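Local coordinates for protein SAM-dependent methyltransferase (Pyrococcus horikoshii, PDB 1WZN) that probably transfers methyl groups from S-adenosyl-L-methionine to an acceptor that is not identified, and is seen here with S-adenosyl-L-homocysteine bound, at residues E26-E31 against A60-E65; D37-V42 against V246-S251. One frame throughout, in Å; residues are numbered along the deposited sequence.

Contact 1 (E26-E31 against A60-E65)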
# COMPACT_ATOMS: atom_id res chain seq x y z
N GLU A 26 -12.01 -0.08 -31.37
CA GLU A 26 -11.79 -1.52 -31.33
C GLU A 26 -12.15 -2.20 -32.64
O GLU A 26 -11.43 -3.07 -33.11
CB GLU A 26 -12.57 -2.16 -30.17
CG GLU A 26 -11.87 -2.00 -28.83
CD GLU A 26 -12.48 -2.85 -27.74
OE1 GLU A 26 -11.94 -2.84 -26.61
OE2 GLU A 26 -13.50 -3.53 -28.00
N ILE A 27 -13.26 -1.80 -33.25
CA ILE A 27 -13.63 -2.43 -34.51
C ILE A 27 -12.71 -1.98 -35.64
O ILE A 27 -12.53 -2.69 -36.63
CB ILE A 27 -15.13 -2.19 -34.83
CG1 ILE A 27 -15.97 -2.86 -33.74
CG2 ILE A 27 -15.49 -2.77 -36.19
CD1 ILE A 27 -15.60 -4.33 -33.47
N ASP A 28 -12.11 -0.80 -35.50
CA ASP A 28 -11.15 -0.33 -36.51
C ASP A 28 -10.00 -1.34 -36.50
O ASP A 28 -9.51 -1.74 -37.55
CB ASP A 28 -10.55 1.04 -36.14
CG ASP A 28 -11.48 2.19 -36.45
OD1 ASP A 28 -12.52 1.98 -37.11
OD2 ASP A 28 -11.16 3.33 -36.03
N PHE A 29 -9.58 -1.74 -35.31
CA PHE A 29 -8.50 -2.71 -35.16
C PHE A 29 -8.93 -4.07 -35.71
O PHE A 29 -8.16 -4.74 -36.40
CB PHE A 29 -8.10 -2.86 -33.68
CG PHE A 29 -7.01 -3.87 -33.44
CD1 PHE A 29 -5.82 -3.81 -34.15
CD2 PHE A 29 -7.17 -4.88 -32.49
CE1 PHE A 29 -4.79 -4.74 -33.93
CE2 PHE A 29 -6.15 -5.82 -32.26
CZ PHE A 29 -4.97 -5.75 -32.98
N VAL A 30 -10.16 -4.46 -35.40
CA VAL A 30 -10.68 -5.73 -35.90
C VAL A 30 -10.66 -5.75 -37.43
O VAL A 30 -10.28 -6.75 -38.03
CB VAL A 30 -12.13 -5.97 -35.39
CG1 VAL A 30 -12.75 -7.18 -36.10
CG2 VAL A 30 -12.10 -6.22 -33.88
N GLU A 31 -11.06 -4.65 -38.07
CA GLU A 31 -11.06 -4.61 -39.53
C GLU A 31 -9.64 -4.69 -40.08
O GLU A 31 -9.43 -5.21 -41.18
CB GLU A 31 -11.75 -3.36 -40.07
CG GLU A 31 -13.24 -3.30 -39.79
CD GLU A 31 -13.95 -2.35 -40.74
OE1 GLU A 31 -14.42 -2.82 -41.80
OE2 GLU A 31 -14.03 -1.15 -40.43
N ALA A 60 -22.06 -4.59 -37.65
CA ALA A 60 -23.20 -4.57 -38.57
C ALA A 60 -23.30 -3.22 -39.27
O ALA A 60 -23.55 -3.15 -40.48
CB ALA A 60 -24.49 -4.85 -37.81
N GLU A 61 -23.12 -2.16 -38.51
CA GLU A 61 -23.20 -0.81 -39.05
C GLU A 61 -22.23 -0.62 -40.21
O GLU A 61 -22.42 0.22 -41.09
CB GLU A 61 -22.86 0.18 -37.92
CG GLU A 61 -23.15 1.63 -38.32
CD GLU A 61 -22.90 2.55 -37.13
OE1 GLU A 61 -23.58 2.40 -36.12
OE2 GLU A 61 -22.05 3.43 -37.24
N ARG A 62 -21.13 -1.40 -40.18
CA ARG A 62 -20.08 -1.23 -41.18
C ARG A 62 -20.28 -2.14 -42.41
O ARG A 62 -19.47 -2.18 -43.33
CB ARG A 62 -18.73 -1.51 -40.52
CG ARG A 62 -18.35 -0.45 -39.48
CD ARG A 62 -16.95 -0.68 -38.91
NE ARG A 62 -16.75 0.11 -37.69
CZ ARG A 62 -15.49 0.51 -37.41
NH1 ARG A 62 -14.49 0.19 -38.22
NH2 ARG A 62 -15.25 1.24 -36.31
N GLY A 63 -21.37 -2.94 -42.39
CA GLY A 63 -21.74 -3.69 -43.59
C GLY A 63 -21.53 -5.20 -43.45
O GLY A 63 -21.86 -6.00 -44.32
N TYR A 64 -21.01 -5.66 -42.32
CA TYR A 64 -20.83 -7.09 -42.13
C TYR A 64 -22.17 -7.78 -41.88
O TYR A 64 -23.09 -7.17 -41.33
CB TYR A 64 -19.88 -7.34 -40.96
CG TYR A 64 -18.48 -6.85 -41.25
CD1 TYR A 64 -17.63 -7.58 -42.08
CD2 TYR A 64 -18.03 -5.62 -40.77
CE1 TYR A 64 -16.38 -7.11 -42.43
CE2 TYR A 64 -16.77 -5.13 -41.12
CZ TYR A 64 -15.95 -5.89 -41.95
OH TYR A 64 -14.71 -5.42 -42.33
N GLU A 65 -22.29 -9.02 -42.33
CA GLU A 65 -23.49 -9.82 -42.11
C GLU A 65 -23.14 -10.54 -40.82
O GLU A 65 -22.32 -11.46 -40.82
CB GLU A 65 -23.67 -10.85 -43.23
CG GLU A 65 -24.94 -11.70 -43.10
CD GLU A 65 -24.99 -12.83 -44.11
OE1 GLU A 65 -24.61 -12.61 -45.27
OE2 GLU A 65 -25.43 -13.94 -43.75

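Contact 2 (D37-V42 against V246-S251)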
# COMPACT_ATOMS: atom_id res chain seq x y z
N ASP A 37 -4.68 -10.13 -41.67
CA ASP A 37 -4.49 -11.51 -41.22
C ASP A 37 -5.35 -12.57 -41.89
O ASP A 37 -4.89 -13.69 -42.11
CB ASP A 37 -4.66 -11.58 -39.70
CG ASP A 37 -3.57 -10.83 -38.97
OD1 ASP A 37 -2.39 -11.21 -39.14
OD2 ASP A 37 -3.87 -9.85 -38.26
N ALA A 38 -6.59 -12.23 -42.22
CA ALA A 38 -7.46 -13.19 -42.87
C ALA A 38 -6.93 -13.50 -44.27
O ALA A 38 -6.25 -12.67 -44.88
CB ALA A 38 -8.88 -12.64 -42.97
N LYS A 39 -7.22 -14.69 -44.77
CA LYS A 39 -6.77 -15.08 -46.11
C LYS A 39 -7.98 -15.23 -47.03
O LYS A 39 -7.96 -16.02 -47.97
CB LYS A 39 -5.99 -16.40 -46.05
CG LYS A 39 -4.69 -16.31 -45.28
CD LYS A 39 -3.77 -15.25 -45.87
CE LYS A 39 -2.42 -15.23 -45.16
NZ LYS A 39 -1.53 -14.16 -45.69
N ARG A 40 -9.02 -14.45 -46.74
CA ARG A 40 -10.23 -14.45 -47.54
C ARG A 40 -10.95 -13.16 -47.23
O ARG A 40 -10.65 -12.52 -46.21
CB ARG A 40 -11.13 -15.65 -47.18
CG ARG A 40 -11.70 -15.64 -45.75
CD ARG A 40 -12.64 -16.82 -45.51
NE ARG A 40 -13.71 -16.88 -46.51
CZ ARG A 40 -13.73 -17.70 -47.56
NH1 ARG A 40 -12.74 -18.56 -47.76
NH2 ARG A 40 -14.73 -17.64 -48.43
N GLU A 41 -11.87 -12.76 -48.10
CA GLU A 41 -12.63 -11.54 -47.87
C GLU A 41 -13.57 -11.84 -46.71
O GLU A 41 -14.18 -12.91 -46.66
CB GLU A 41 -13.43 -11.16 -49.12
CG GLU A 41 -14.36 -9.97 -48.90
CD GLU A 41 -15.04 -9.52 -50.18
OE1 GLU A 41 -15.55 -10.38 -50.93
OE2 GLU A 41 -15.09 -8.29 -50.43
N VAL A 42 -13.67 -10.91 -45.77
CA VAL A 42 -14.54 -11.12 -44.62
C VAL A 42 -15.85 -10.37 -44.78
O VAL A 42 -15.86 -9.15 -44.88
CB VAL A 42 -13.85 -10.67 -43.30
CG1 VAL A 42 -14.83 -10.75 -42.14
CG2 VAL A 42 -12.64 -11.55 -43.03
N VAL A 246 -5.40 -14.16 -32.37
CA VAL A 246 -5.97 -14.26 -33.71
C VAL A 246 -5.61 -15.62 -34.28
O VAL A 246 -4.43 -15.95 -34.43
CB VAL A 246 -5.42 -13.15 -34.64
CG1 VAL A 246 -5.95 -13.36 -36.06
CG2 VAL A 246 -5.83 -11.79 -34.10
N GLY A 247 -6.63 -16.41 -34.56
CA GLY A 247 -6.41 -17.73 -35.13
C GLY A 247 -6.78 -17.69 -36.60
O GLY A 247 -7.87 -17.24 -36.96
N ILE A 248 -5.87 -18.16 -37.46
CA ILE A 248 -6.12 -18.16 -38.90
C ILE A 248 -6.28 -19.60 -39.40
O ILE A 248 -5.37 -20.43 -39.25
CB ILE A 248 -4.95 -17.50 -39.66
CG1 ILE A 248 -4.64 -16.14 -39.03
CG2 ILE A 248 -5.33 -17.32 -41.13
CD1 ILE A 248 -3.31 -15.56 -39.45
N ALA A 249 -7.43 -19.89 -40.00
CA ALA A 249 -7.69 -21.22 -40.51
C ALA A 249 -6.88 -21.48 -41.78
O ALA A 249 -6.64 -20.57 -42.57
CB ALA A 249 -9.18 -21.37 -40.80
N LYS A 250 -6.46 -22.73 -41.97
CA LYS A 250 -5.69 -23.12 -43.15
C LYS A 250 -6.50 -22.78 -44.40
O LYS A 250 -7.72 -22.95 -44.42
CB LYS A 250 -5.41 -24.62 -43.14
CG LYS A 250 -4.36 -25.07 -42.13
CD LYS A 250 -4.12 -26.58 -42.19
CE LYS A 250 -5.23 -27.36 -41.49
NZ LYS A 250 -5.28 -27.04 -40.03
N SER A 251 -5.83 -22.31 -45.45
CA SER A 251 -6.54 -21.99 -46.68
C SER A 251 -6.02 -22.78 -47.88
O SER A 251 -4.87 -23.26 -47.83
CB SER A 251 -6.45 -20.48 -46.97
OG SER A 251 -5.10 -20.04 -47.02

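Contact 1 (E26-E31 against A60-E65)
Helix 23-36 and the C-terminal end of helix 54-61 meet here in a salt-bridge network on the surface of the Rossmann-like methyltransferase fold, with Arg62 as its hub. Helix 54-61 closes in a Schellman motif: Gly63 takes a positive phi of 110° and its N bonds back to Ala60 O, and on either side of this glycine Arg62 and Tyr64 both direct their side chains at the neighbouring helix. The Arg62 chain runs extended from CG to NE, which carries the guanidinium across the gap between backbones whose nearest CA atoms, those of Ile27 and Arg62, are 9.4 Å apart. Its flat end is then fixed from several directions. Over one face lies Ile27, whose CG2, anti to its own backbone N, sits 3.4 Å above the centre of the Arg62 guanidinium plane. Asp28 comes in at the edge, where Arg62 NH1 and NH2 grip the single oxygen OD1 end-on, each nitrogen 2.9 Å from it. The two bonds are bent, and the Asp28 carboxylate is turned 59° from the guanidinium; NH1 reaches the anti lone pair of OD1, whereas NH2 comes from above the carboxylate plane. Two further acidic partners share the positive charge: Glu58 takes NE, and Glu31 OE2 takes NH1 at 2.6 Å, lying almost exactly in the guanidinium plane. The Glu31 carboxylate bridges Arg62 and Tyr64, standing 84° from the Tyr64 ring and meeting it at the edge. Phe34 packs edge-to-face with the same ring. The Tyr64 hydroxyl OH donates to the anti lone pair of Glu31 OE1 over 2.7 Å.

Contact 2 (D37-V42 against V246-S251)
Val246 opens the segment within strand 242-248 by turning its side chain to Asp37, where CG1 stops 4.3 Å from Asp37 CB. This is a loose aliphatic contact with the methylene alone, for the Asp37 carboxylate is engaged by other residues: OD2 forms a salt bridge with Arg234, and OD1 is hydrogen-bonded to Tyr229 of strand 225-230. The valine also packs on Ile33, in the last turns of helix 23-36. Two residues on, Ile248 faces the same way and makes the closest approach of the pair of segments. Its CG1 is anti to the carbonyl carbon, and with chi2 at 165° the chain extends to put CD1 3.6 Å from Asp37 O, while CG2 lies 3.8 Å from that same Asp37 oxygen. The isoleucine thus lays one flank, CG2 to CD1, against this carbonyl oxygen, and its CG2 also touches Lys39 CG at 4.3 Å. Strand 242-248 is the antiparallel member inserted between 139-146 and 225-230 in the seven-stranded sheet, whose order 3-2-1-4-5-7-6 is the class I methyltransferase topology; the 37-42 loop that covers it here leads from helix 23-36 to strand 44-48, the first strand of the sheet along the chain. Past the strand the chain leaves regular structure and bends toward the loop again at Ser251, where Ser251 CA is 6.9 Å from Lys39 CA. Ser251 OG, held between its backbone N and carbonyl carbon (chi1 56°), rests 3.9 Å from Lys39 CB. Lys39 bends at chi2, -58°, which leads its ammonium end away from the serine.

Overall arrangement
Helix 23-36 ties the two contacts together: contact 1 uses residues 26-31 of it, contact 2 the loop that follows it. Contact 1 is a surface contact joining that helix to the end of helix 54-61, and it is carried by charges and a tyrosine hydroxyl, with the isoleucine as its one buried member. Contact 2 is mostly buried, at the antiparallel side of the sheet where strand 242-248 ends, and relies on aliphatic carbons touching backbone and methylene atoms, the carboxylate of Asp37 being paired outside the two segments. Their centres lie 16 Å apart, yet they adjoin directly, Tyr64 CE1 packing 3.2 Å from Val42 O. The side chain of Ile27 is about 8 Å from the bound S-adenosyl-L-homocysteine.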